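Local coordinates for protein catechol O-methyltransferase (Niastella koreensis, PDB 7CVW) that transfers a methyl group from S-adenosyl-L-methionine to a hydroxyl of catechol-like compounds, such as protocatechuic acid, with a magnesium ion as preferred cofactor, at residues P143-Y148 with I162-V167; A191-N196 with A216-K221. All blocks are in the same frame, centred on the assembly; numbering follows the deposited sequence.

Interaction 1: residues P143-Y148 with I162-V167. With MG (magnesium ion), chain C.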
# COMPACT_ATOMS: atom_id res chain seq x y z
N PRO A 143 17.16 6.24 -14.55
CA PRO A 143 17.24 7.64 -14.98
C PRO A 143 16.00 8.20 -15.66
O PRO A 143 15.66 9.36 -15.39
CB PRO A 143 18.49 7.64 -15.87
CG PRO A 143 19.33 6.60 -15.24
CD PRO A 143 18.36 5.48 -14.90
N PRO A 144 15.33 7.48 -16.58
CA PRO A 144 14.15 8.02 -17.28
C PRO A 144 12.79 7.81 -16.61
O PRO A 144 11.77 8.01 -17.24
CB PRO A 144 14.16 7.30 -18.63
CG PRO A 144 14.93 6.04 -18.41
CD PRO A 144 15.71 6.18 -17.13
N TYR A 145 12.77 7.42 -15.35
CA TYR A 145 11.47 7.23 -14.63
C TYR A 145 10.59 8.46 -14.85
O TYR A 145 9.39 8.32 -15.08
CB TYR A 145 11.67 7.07 -13.14
CG TYR A 145 11.69 5.66 -12.61
CD1 TYR A 145 12.23 4.62 -13.34
CD2 TYR A 145 11.26 5.41 -11.31
CE1 TYR A 145 12.26 3.33 -12.83
CE2 TYR A 145 11.31 4.14 -10.78
CZ TYR A 145 11.83 3.09 -11.53
OH TYR A 145 11.90 1.83 -11.02
N THR A 146 11.15 9.66 -14.78
CA THR A 146 10.37 10.92 -14.95
C THR A 146 9.61 10.88 -16.28
O THR A 146 8.43 11.17 -16.28
CB THR A 146 11.29 12.13 -14.82
OG1 THR A 146 11.86 12.15 -13.50
CG2 THR A 146 10.56 13.43 -15.07
N GLU A 147 10.29 10.51 -17.37
CA GLU A 147 9.65 10.48 -18.70
C GLU A 147 8.70 9.29 -18.82
O GLU A 147 7.65 9.42 -19.43
CB GLU A 147 10.73 10.45 -19.77
CG GLU A 147 11.44 11.79 -19.87
CD GLU A 147 12.26 12.19 -18.66
OE1 GLU A 147 13.14 11.39 -18.25
OE2 GLU A 147 12.00 13.31 -18.12
N TYR A 148 9.03 8.16 -18.22
CA TYR A 148 8.13 6.99 -18.22
C TYR A 148 6.78 7.39 -17.59
O TYR A 148 5.71 6.96 -18.07
CB TYR A 148 8.78 5.81 -17.50
CG TYR A 148 9.98 5.21 -18.16
CD1 TYR A 148 10.19 5.33 -19.53
CD2 TYR A 148 10.87 4.44 -17.42
CE1 TYR A 148 11.27 4.71 -20.14
CE2 TYR A 148 11.96 3.82 -18.02
CZ TYR A 148 12.14 3.96 -19.38
OH TYR A 148 13.20 3.37 -20.00
N ILE A 162 -0.58 4.11 -10.67
CA ILE A 162 0.81 4.03 -11.18
C ILE A 162 1.70 3.80 -9.97
O ILE A 162 1.61 4.55 -8.99
CB ILE A 162 1.22 5.29 -11.96
CG1 ILE A 162 0.24 5.58 -13.09
CG2 ILE A 162 2.64 5.11 -12.49
CD1 ILE A 162 0.35 6.96 -13.68
N VAL A 163 2.49 2.74 -10.04
CA VAL A 163 3.45 2.34 -8.98
C VAL A 163 4.84 2.42 -9.58
O VAL A 163 5.02 1.91 -10.71
CB VAL A 163 3.15 0.91 -8.49
CG1 VAL A 163 4.14 0.49 -7.41
CG2 VAL A 163 1.73 0.79 -7.99
N ALA A 164 5.78 3.03 -8.88
CA ALA A 164 7.18 3.12 -9.35
C ALA A 164 8.08 2.54 -8.26
O ALA A 164 8.01 3.03 -7.13
CB ALA A 164 7.58 4.54 -9.67
N ASP A 165 8.88 1.52 -8.58
CA ASP A 165 9.74 0.87 -7.57
C ASP A 165 11.08 1.60 -7.45
O ASP A 165 11.53 2.24 -8.42
CB ASP A 165 9.96 -0.61 -7.92
CG ASP A 165 10.50 -1.46 -6.80
OD1 ASP A 165 10.27 -1.10 -5.63
OD2 ASP A 165 11.13 -2.52 -7.10
N ASN A 166 11.73 1.45 -6.29
CA ASN A 166 13.17 1.84 -6.11
C ASN A 166 13.33 3.36 -6.13
O ASN A 166 14.25 3.87 -6.80
CB ASN A 166 14.07 1.19 -7.16
CG ASN A 166 13.87 -0.31 -7.27
OD1 ASN A 166 13.48 -0.79 -8.33
ND2 ASN A 166 14.10 -1.05 -6.19
N VAL A 167 12.51 4.08 -5.37
CA VAL A 167 12.55 5.57 -5.37
C VAL A 167 13.19 6.13 -4.08
O VAL A 167 13.21 7.36 -3.99
CB VAL A 167 11.16 6.17 -5.63
CG1 VAL A 167 10.64 5.77 -7.01
CG2 VAL A 167 10.18 5.85 -4.52
MG MG C . 12.66 -3.01 -8.86
O HOH W 1 12.30 -5.35 -8.58
O HOH W 2 14.44 -2.99 -10.61
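A single aromatic side chain carries this whole contact: Y145, from the first turn of helix 145-154, reaches the backbone of D165 next to the magnesium site. Its OH donates a hydrogen bond to the carbonyl O of D165, with 2.7 Å between Y145 OH and D165 O. That acceptor lies in the plane of the ring, at its edge, while the hydroxyl sits 30° out of the carbonyl plane with a C=O...O angle of 137°. The phenol is tied a second time, to K142, whose NZ also bonds N166 OD1. On the CE2 side, apolar groups meet the ring: A164 CB approaches it obliquely, 3.9 Å from Y145 CE2, and V167 CG1 comes to its edge, 4.2 Å from the same CE2. The carbonyl that accepts the phenol's bond belongs to a metal ligand. D165 OD2 and N166 OD1 each bind magnesium at 2.4 Å; D139 and two waters join them, and N166 ND2 donates to D213. In D165, CG lies anti to the backbone N (chi1 -165°), which carries OD2 to the ion. Strand 160-165 runs in the central sheet between strands 133-138 and 213-220; the side chain of Y145 also touches I138 of the former, and F189 of helix 181-195 packs on A164 and V167.

Interaction 2: residues A191-N196 with A216-K221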
# COMPACT_ATOMS: atom_id res chain seq x y z
N ALA A 191 10.80 14.57 -7.32
CA ALA A 191 10.53 16.02 -7.50
C ALA A 191 9.37 16.23 -8.47
O ALA A 191 8.50 17.08 -8.22
CB ALA A 191 11.76 16.74 -7.99
N MET A 192 9.37 15.51 -9.59
CA MET A 192 8.29 15.57 -10.60
C MET A 192 6.99 15.19 -9.90
O MET A 192 5.98 15.89 -10.09
CB MET A 192 8.58 14.64 -11.77
CG MET A 192 7.49 14.61 -12.81
SD MET A 192 6.12 13.50 -12.39
CE MET A 192 6.94 11.91 -12.15
N LEU A 193 7.03 14.15 -9.09
CA LEU A 193 5.80 13.64 -8.48
C LEU A 193 5.24 14.69 -7.51
O LEU A 193 4.02 14.93 -7.54
CB LEU A 193 6.13 12.28 -7.85
CG LEU A 193 4.94 11.42 -7.49
CD1 LEU A 193 4.05 11.17 -8.70
CD2 LEU A 193 5.44 10.14 -6.86
N GLY A 194 6.11 15.34 -6.73
CA GLY A 194 5.72 16.42 -5.80
C GLY A 194 5.12 17.60 -6.54
O GLY A 194 4.37 18.36 -5.89
N ALA A 195 5.48 17.81 -7.81
CA ALA A 195 5.02 18.98 -8.61
C ALA A 195 3.80 18.61 -9.45
O ALA A 195 3.25 19.49 -10.10
CB ALA A 195 6.15 19.47 -9.49
N ASN A 196 3.40 17.34 -9.50
CA ASN A 196 2.43 16.87 -10.51
C ASN A 196 1.01 17.10 -10.00
O ASN A 196 0.66 16.54 -8.95
CB ASN A 196 2.70 15.40 -10.85
CG ASN A 196 1.96 14.97 -12.09
OD1 ASN A 196 0.74 14.84 -12.05
ND2 ASN A 196 2.70 14.66 -13.13
N ALA A 216 6.76 4.49 -5.07
CA ALA A 216 5.78 5.60 -5.23
C ALA A 216 4.45 5.00 -5.67
O ALA A 216 4.43 4.08 -6.49
CB ALA A 216 6.23 6.61 -6.24
N LEU A 217 3.35 5.53 -5.13
CA LEU A 217 1.99 5.12 -5.52
C LEU A 217 1.25 6.39 -5.94
O LEU A 217 1.25 7.34 -5.15
CB LEU A 217 1.27 4.47 -4.33
CG LEU A 217 1.48 2.97 -4.15
CD1 LEU A 217 2.90 2.64 -3.81
CD2 LEU A 217 0.52 2.41 -3.09
N ALA A 218 0.65 6.38 -7.12
CA ALA A 218 -0.07 7.57 -7.64
C ALA A 218 -1.39 7.13 -8.25
O ALA A 218 -1.42 6.14 -9.00
CB ALA A 218 0.81 8.27 -8.63
N ILE A 219 -2.46 7.88 -7.97
CA ILE A 219 -3.78 7.66 -8.60
C ILE A 219 -4.07 8.83 -9.51
O ILE A 219 -4.03 9.99 -9.08
CB ILE A 219 -4.88 7.44 -7.56
CG1 ILE A 219 -4.49 6.35 -6.57
CG2 ILE A 219 -6.18 7.12 -8.27
CD1 ILE A 219 -5.44 6.24 -5.43
N VAL A 220 -4.37 8.52 -10.78
CA VAL A 220 -4.66 9.54 -11.82
C VAL A 220 -6.02 10.20 -11.54
O VAL A 220 -7.02 9.49 -11.35
CB VAL A 220 -4.58 8.91 -13.23
CG1 VAL A 220 -4.92 9.95 -14.29
CG2 VAL A 220 -3.20 8.33 -13.47
N LYS A 221 -6.05 11.53 -11.50
CA LYS A 221 -7.29 12.31 -11.18
C LYS A 221 -8.16 12.40 -12.44
O LYS A 221 -7.59 12.54 -13.53
CB LYS A 221 -6.88 13.68 -10.60
CG LYS A 221 -6.00 13.56 -9.36
CD LYS A 221 -5.66 14.81 -8.59
CE LYS A 221 -5.75 16.10 -9.35
NZ LYS A 221 -5.07 17.18 -8.59
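A chi1 of -165° and a chi2 of 56° swing the two methyls of L193 from helix 181-195 onto strand 213-220, where A216 and A218 present their CB atoms to them. This is helix-on-sheet packing in the Rossmann-like fold of class I methyltransferases, in which strand 213-220 is the antiparallel member inserted between strands 160-165 and 199-206. The fork of the leucine is divided between the two alanines. CD2 rests on A216 and CD1 lies near A218, two residues farther along the same face of the strand. L193 CA and A218 CA are 8.5 Å apart, and on the strand it is alanine CB atoms that face the leucine. L217, between them, points its CB away and packs with F48 of the second subunit. No hydrogen bond crosses the contact, so apolar packing alone joins the segments here. F149 of helix 145-154 and V199 and A201 of strand 199-206 also touch L193, as does L17 of the second subunit, making the site part of a buried cluster at the interface with that subunit. The tighter of the two methyl contacts is at A216, with L193 CD2 3.7 Å from A216 CB; L193 CD1 stands 4.3 Å from A218 CB.

Both segments of interaction 1 precede those of interaction 2 in sequence, and the centres of the two contacts lie 10 Å apart. They share the central sheet: strands 160-165 and 213-220 are antiparallel neighbours, joined by probable hydrogen bonds between I162 N and A218 O and between A216 N and A164 O, each 2.8 Å long. Helices 145-154 and 181-195 also meet, through F149 against L193 and M192. The metal-binding end of strand 160-165 is therefore built directly against the strand that carries interaction 2, whose A216 side chain lies about 12 Å from the magnesium ion, and the same sheet connects the active site with packing at the second subunit.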